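Local coordinates for protein methyltransferase (Pyrococcus horikoshii, PDB 1IXK) that probably methylates cytidine in tRNA at carbon 5, using S-adenosyl-L-methionine as methyl donor, at residues A127-K132 against A148-E153; Y135-M140 against V168-L173. All coordinates share one frame; numbering follows the deposited sequence.

Interaction 1 (A127-K132 against A148-E153); sequences AAPGGK and AFDVDE
The ring of Pro129 presses against the backbone carbonyl of Phe149, bringing CG to 3.0 Å from Phe149 O, a short approach for carbon and oxygen, with CD almost as near. Beside it, Pro129 CB packs on the methyl of Ala148, CB to CB 3.8 Å, so the proline fits against the last residues of the strand. Asp150 lies across the CD side of the ring. Its CG, anti to the backbone N (chi1 -163°), lies beside both Pro129 CD and the carbonyl oxygen of Ala127.

The polar links between the segments run through water. One molecule donates to Ala127 O and accepts from Val151 N; a second donates to Pro129 O and, at 2.6 Å, to Asp150 OD2. Ala127 O and Asp150 OD1 are both acceptors and stand 3.5 Å apart, a proximity that the surrounding donors probably make tolerable. OD1 closes an Asx turn by accepting from Asp152 N (2.9 Å), which meets it from above the carboxylate plane, and it also forms a salt bridge with Arg155.

The glycine-rich loop and Asp150 are predicted to bind S-adenosyl-L-methionine. Their placement is that of class I methyltransferases, where an acidic residue at the end of the second strand commonly holds the cofactor's ribose. The loop leads from strand 121-124 into helix 131-139, while the other segment carries strand 145-149 towards helix 153-166, so the contact spans the carboxyl ends of two adjacent parallel strands.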
# COMPACT_ATOMS: atom_id res chain seq x y z
N ALA A 127 1.00 2.21 10.76
CA ALA A 127 0.43 2.18 12.10
C ALA A 127 0.48 0.73 12.58
O ALA A 127 0.64 0.46 13.77
CB ALA A 127 -1.01 2.67 12.07
N ALA A 128 0.33 -0.19 11.64
CA ALA A 128 0.35 -1.62 11.95
C ALA A 128 1.38 -2.32 11.06
O ALA A 128 1.02 -2.99 10.09
CB ALA A 128 -1.02 -2.22 11.74
N PRO A 129 2.67 -2.16 11.37
CA PRO A 129 3.75 -2.78 10.59
C PRO A 129 3.55 -4.29 10.52
O PRO A 129 3.06 -4.90 11.48
CB PRO A 129 5.01 -2.43 11.39
CG PRO A 129 4.63 -1.18 12.11
CD PRO A 129 3.21 -1.44 12.54
N GLY A 130 3.92 -4.89 9.40
CA GLY A 130 3.76 -6.33 9.26
C GLY A 130 4.20 -6.89 7.92
O GLY A 130 5.39 -7.07 7.67
N GLY A 131 3.22 -7.15 7.05
CA GLY A 131 3.51 -7.70 5.74
C GLY A 131 4.44 -6.87 4.88
O GLY A 131 5.36 -7.40 4.28
N LYS A 132 4.20 -5.56 4.81
CA LYS A 132 5.06 -4.70 4.00
C LYS A 132 6.45 -4.57 4.59
O LYS A 132 7.43 -4.43 3.87
CB LYS A 132 4.44 -3.31 3.84
CG LYS A 132 3.14 -3.29 3.06
CD LYS A 132 2.76 -1.86 2.70
CE LYS A 132 1.35 -1.78 2.14
NZ LYS A 132 0.37 -2.28 3.14
N ALA A 148 10.48 0.30 12.55
CA ALA A 148 9.02 0.25 12.45
C ALA A 148 8.43 0.61 13.81
O ALA A 148 9.06 0.40 14.84
CB ALA A 148 8.56 -1.13 12.01
N PHE A 149 7.21 1.14 13.79
CA PHE A 149 6.52 1.58 15.01
C PHE A 149 5.10 1.04 15.12
O PHE A 149 4.35 1.04 14.14
CB PHE A 149 6.46 3.11 15.06
CG PHE A 149 7.78 3.80 14.83
CD1 PHE A 149 8.38 3.79 13.57
CD2 PHE A 149 8.41 4.47 15.87
CE1 PHE A 149 9.60 4.44 13.36
CE2 PHE A 149 9.63 5.13 15.67
CZ PHE A 149 10.22 5.11 14.41
N ASP A 150 4.72 0.60 16.31
CA ASP A 150 3.37 0.10 16.56
C ASP A 150 3.00 0.48 18.00
O ASP A 150 3.73 0.14 18.93
CB ASP A 150 3.31 -1.42 16.41
CG ASP A 150 1.89 -1.95 16.26
OD1 ASP A 150 0.94 -1.31 16.79
OD2 ASP A 150 1.71 -3.01 15.62
N VAL A 151 1.89 1.18 18.17
CA VAL A 151 1.45 1.58 19.51
C VAL A 151 0.79 0.43 20.26
O VAL A 151 0.57 0.51 21.47
CB VAL A 151 0.46 2.76 19.44
CG1 VAL A 151 1.11 3.96 18.75
CG2 VAL A 151 -0.81 2.34 18.69
N ASP A 152 0.48 -0.64 19.53
CA ASP A 152 -0.18 -1.82 20.11
C ASP A 152 0.85 -2.90 20.41
O ASP A 152 1.32 -3.58 19.50
CB ASP A 152 -1.21 -2.37 19.12
CG ASP A 152 -2.06 -3.48 19.71
OD1 ASP A 152 -1.51 -4.38 20.37
OD2 ASP A 152 -3.29 -3.46 19.50
N GLU A 153 1.20 -3.06 21.68
CA GLU A 153 2.20 -4.06 22.07
C GLU A 153 1.85 -5.49 21.68
O GLU A 153 2.72 -6.26 21.27
CB GLU A 153 2.46 -4.01 23.58
CG GLU A 153 3.68 -4.84 24.00
CD GLU A 153 4.99 -4.23 23.51
OE1 GLU A 153 5.34 -3.13 24.00
OE2 GLU A 153 5.67 -4.83 22.65
O HOH W 1 1.07 2.50 15.64
O HOH W 2 3.12 -4.68 14.22

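Interaction 2 (Y135-M140 against V168-L173); sequences YLAQLM and VLNVIL
Asn170 turns its side-chain amide to the end of a helix, where ND2 donates a hydrogen bond to Asp143 O and also lies 3.9 Å from Met140 CB. CG sits between the backbone N and the carbonyl carbon (chi1 65°), and OD1 comes 3.3 Å from Ala137 CB. That oxygen is buried with no polar partner in the model, and the bond from ND2 to Asp143 O is likely what sets which way round the amide sits. An alanine here would probably deprive Asp143 O of this donor and open a gap beside the methyl of Ala137.

Ala137 is the helix residue that bears most of the contact. Besides Asn170, its CB meets Val168 CG1 at 3.4 Å, tighter than usual for two carbons, while Val171 CG2 stands farther off at 4.4 Å. A small side chain lets the helix come this close. Met140, modelled as selenomethionine, adds its CB next to the amide, and its side chain also touches Ile146 and Pro116.

The last turn of helix 131-139 and the residue after it thus lie against the segment that leads into strand 171-174. Leu163 of helix 153-166 touches both Val168 and Val171, and strand 145-149 pairs alongside.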
# COMPACT_ATOMS: atom_id res chain seq x y z
N TYR A 135 8.47 -7.43 3.58
CA TYR A 135 8.78 -7.39 2.15
C TYR A 135 10.03 -6.52 2.00
O TYR A 135 10.96 -6.87 1.26
CB TYR A 135 7.61 -6.79 1.36
CG TYR A 135 7.56 -7.21 -0.11
CD1 TYR A 135 6.37 -7.14 -0.83
CD2 TYR A 135 8.70 -7.70 -0.76
CE1 TYR A 135 6.30 -7.56 -2.16
CE2 TYR A 135 8.64 -8.12 -2.10
CZ TYR A 135 7.44 -8.05 -2.79
OH TYR A 135 7.35 -8.47 -4.10
N LEU A 136 10.06 -5.39 2.71
CA LEU A 136 11.23 -4.50 2.66
C LEU A 136 12.47 -5.29 3.07
O LEU A 136 13.53 -5.16 2.46
CB LEU A 136 11.06 -3.31 3.62
CG LEU A 136 9.91 -2.33 3.38
CD1 LEU A 136 9.84 -1.35 4.55
CD2 LEU A 136 10.12 -1.58 2.06
N ALA A 137 12.32 -6.11 4.10
CA ALA A 137 13.43 -6.91 4.60
C ALA A 137 14.01 -7.87 3.56
O ALA A 137 15.23 -7.98 3.44
CB ALA A 137 13.00 -7.70 5.85
N GLN A 138 13.17 -8.58 2.81
CA GLN A 138 13.70 -9.51 1.83
C GLN A 138 14.30 -8.76 0.64
O GLN A 138 15.27 -9.22 0.04
CB GLN A 138 12.64 -10.54 1.39
CG GLN A 138 11.46 -10.02 0.59
CD GLN A 138 10.46 -11.13 0.27
OE1 GLN A 138 9.78 -11.64 1.16
NE2 GLN A 138 10.38 -11.51 -1.00
N LEU A 139 13.75 -7.60 0.32
CA LEU A 139 14.28 -6.81 -0.79
C LEU A 139 15.66 -6.30 -0.40
O LEU A 139 16.53 -6.11 -1.26
CB LEU A 139 13.33 -5.64 -1.11
CG LEU A 139 12.01 -6.03 -1.79
CD1 LEU A 139 11.05 -4.84 -1.78
CD2 LEU A 139 12.28 -6.48 -3.22
N MSE A 140 15.87 -6.10 0.90
CA MSE A 140 17.15 -5.63 1.41
C MSE A 140 18.08 -6.81 1.72
O MSE A 140 19.22 -6.62 2.16
CB MSE A 140 16.93 -4.79 2.69
CG MSE A 140 16.10 -3.52 2.45
SE MSE A 140 15.46 -2.70 3.96
CE MSE A 140 16.90 -1.94 4.54
N VAL A 168 13.50 -12.93 9.16
CA VAL A 168 13.88 -11.53 9.02
C VAL A 168 14.77 -11.12 10.19
O VAL A 168 14.38 -11.26 11.35
CB VAL A 168 12.62 -10.64 8.98
CG1 VAL A 168 13.02 -9.16 8.97
CG2 VAL A 168 11.79 -10.99 7.75
N LEU A 169 15.95 -10.58 9.88
CA LEU A 169 16.91 -10.21 10.92
C LEU A 169 17.26 -8.73 11.02
O LEU A 169 17.98 -8.34 11.94
CB LEU A 169 18.21 -10.99 10.69
CG LEU A 169 18.11 -12.52 10.56
CD1 LEU A 169 19.45 -13.09 10.11
CD2 LEU A 169 17.69 -13.10 11.90
N ASN A 170 16.76 -7.92 10.10
CA ASN A 170 17.13 -6.50 10.09
C ASN A 170 16.06 -5.49 10.49
O ASN A 170 16.20 -4.30 10.18
CB ASN A 170 17.66 -6.14 8.70
CG ASN A 170 16.60 -6.28 7.63
OD1 ASN A 170 15.53 -6.84 7.87
ND2 ASN A 170 16.90 -5.77 6.44
N VAL A 171 15.01 -5.93 11.17
CA VAL A 171 13.95 -5.01 11.58
C VAL A 171 14.03 -4.69 13.07
O VAL A 171 14.34 -5.55 13.89
CB VAL A 171 12.54 -5.60 11.30
CG1 VAL A 171 11.45 -4.62 11.76
CG2 VAL A 171 12.38 -5.89 9.81
N ILE A 172 13.79 -3.42 13.40
CA ILE A 172 13.79 -2.97 14.79
C ILE A 172 12.38 -2.44 15.04
O ILE A 172 11.91 -1.55 14.32
CB ILE A 172 14.81 -1.83 15.03
CG1 ILE A 172 16.23 -2.34 14.77
CG2 ILE A 172 14.69 -1.33 16.47
CD1 ILE A 172 17.31 -1.30 15.02
N LEU A 173 11.69 -2.99 16.03
CA LEU A 173 10.33 -2.59 16.34
C LEU A 173 10.24 -1.74 17.60
O LEU A 173 10.71 -2.15 18.66
CB LEU A 173 9.44 -3.82 16.52
CG LEU A 173 9.24 -4.75 15.33
CD1 LEU A 173 8.51 -6.01 15.79
CD2 LEU A 173 8.47 -4.04 14.24

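In the fold
Interactions 1 and 2 lie with their centres 13 Å apart in the Rossmann-like methyltransferase domain, and both involve helix 131-139: interaction 1 through the loop that leads into it, interaction 2 through its last turn. Their other halves belong to neighbouring parallel strands, 145-149 and 171-174, which meet directly where Ala148 N probably bonds to Ile172 O and Ala148 CB packs on Leu173 CD2. Along the chain the segments alternate: loop, helix end, first strand end, second strand start. The loop and the helix end thus each pack against one of these strands or the residues beside it. Interaction 1 forms part of the predicted cofactor site; in interaction 2 the side chain of Val171 is about 7 Å from that of Pro129.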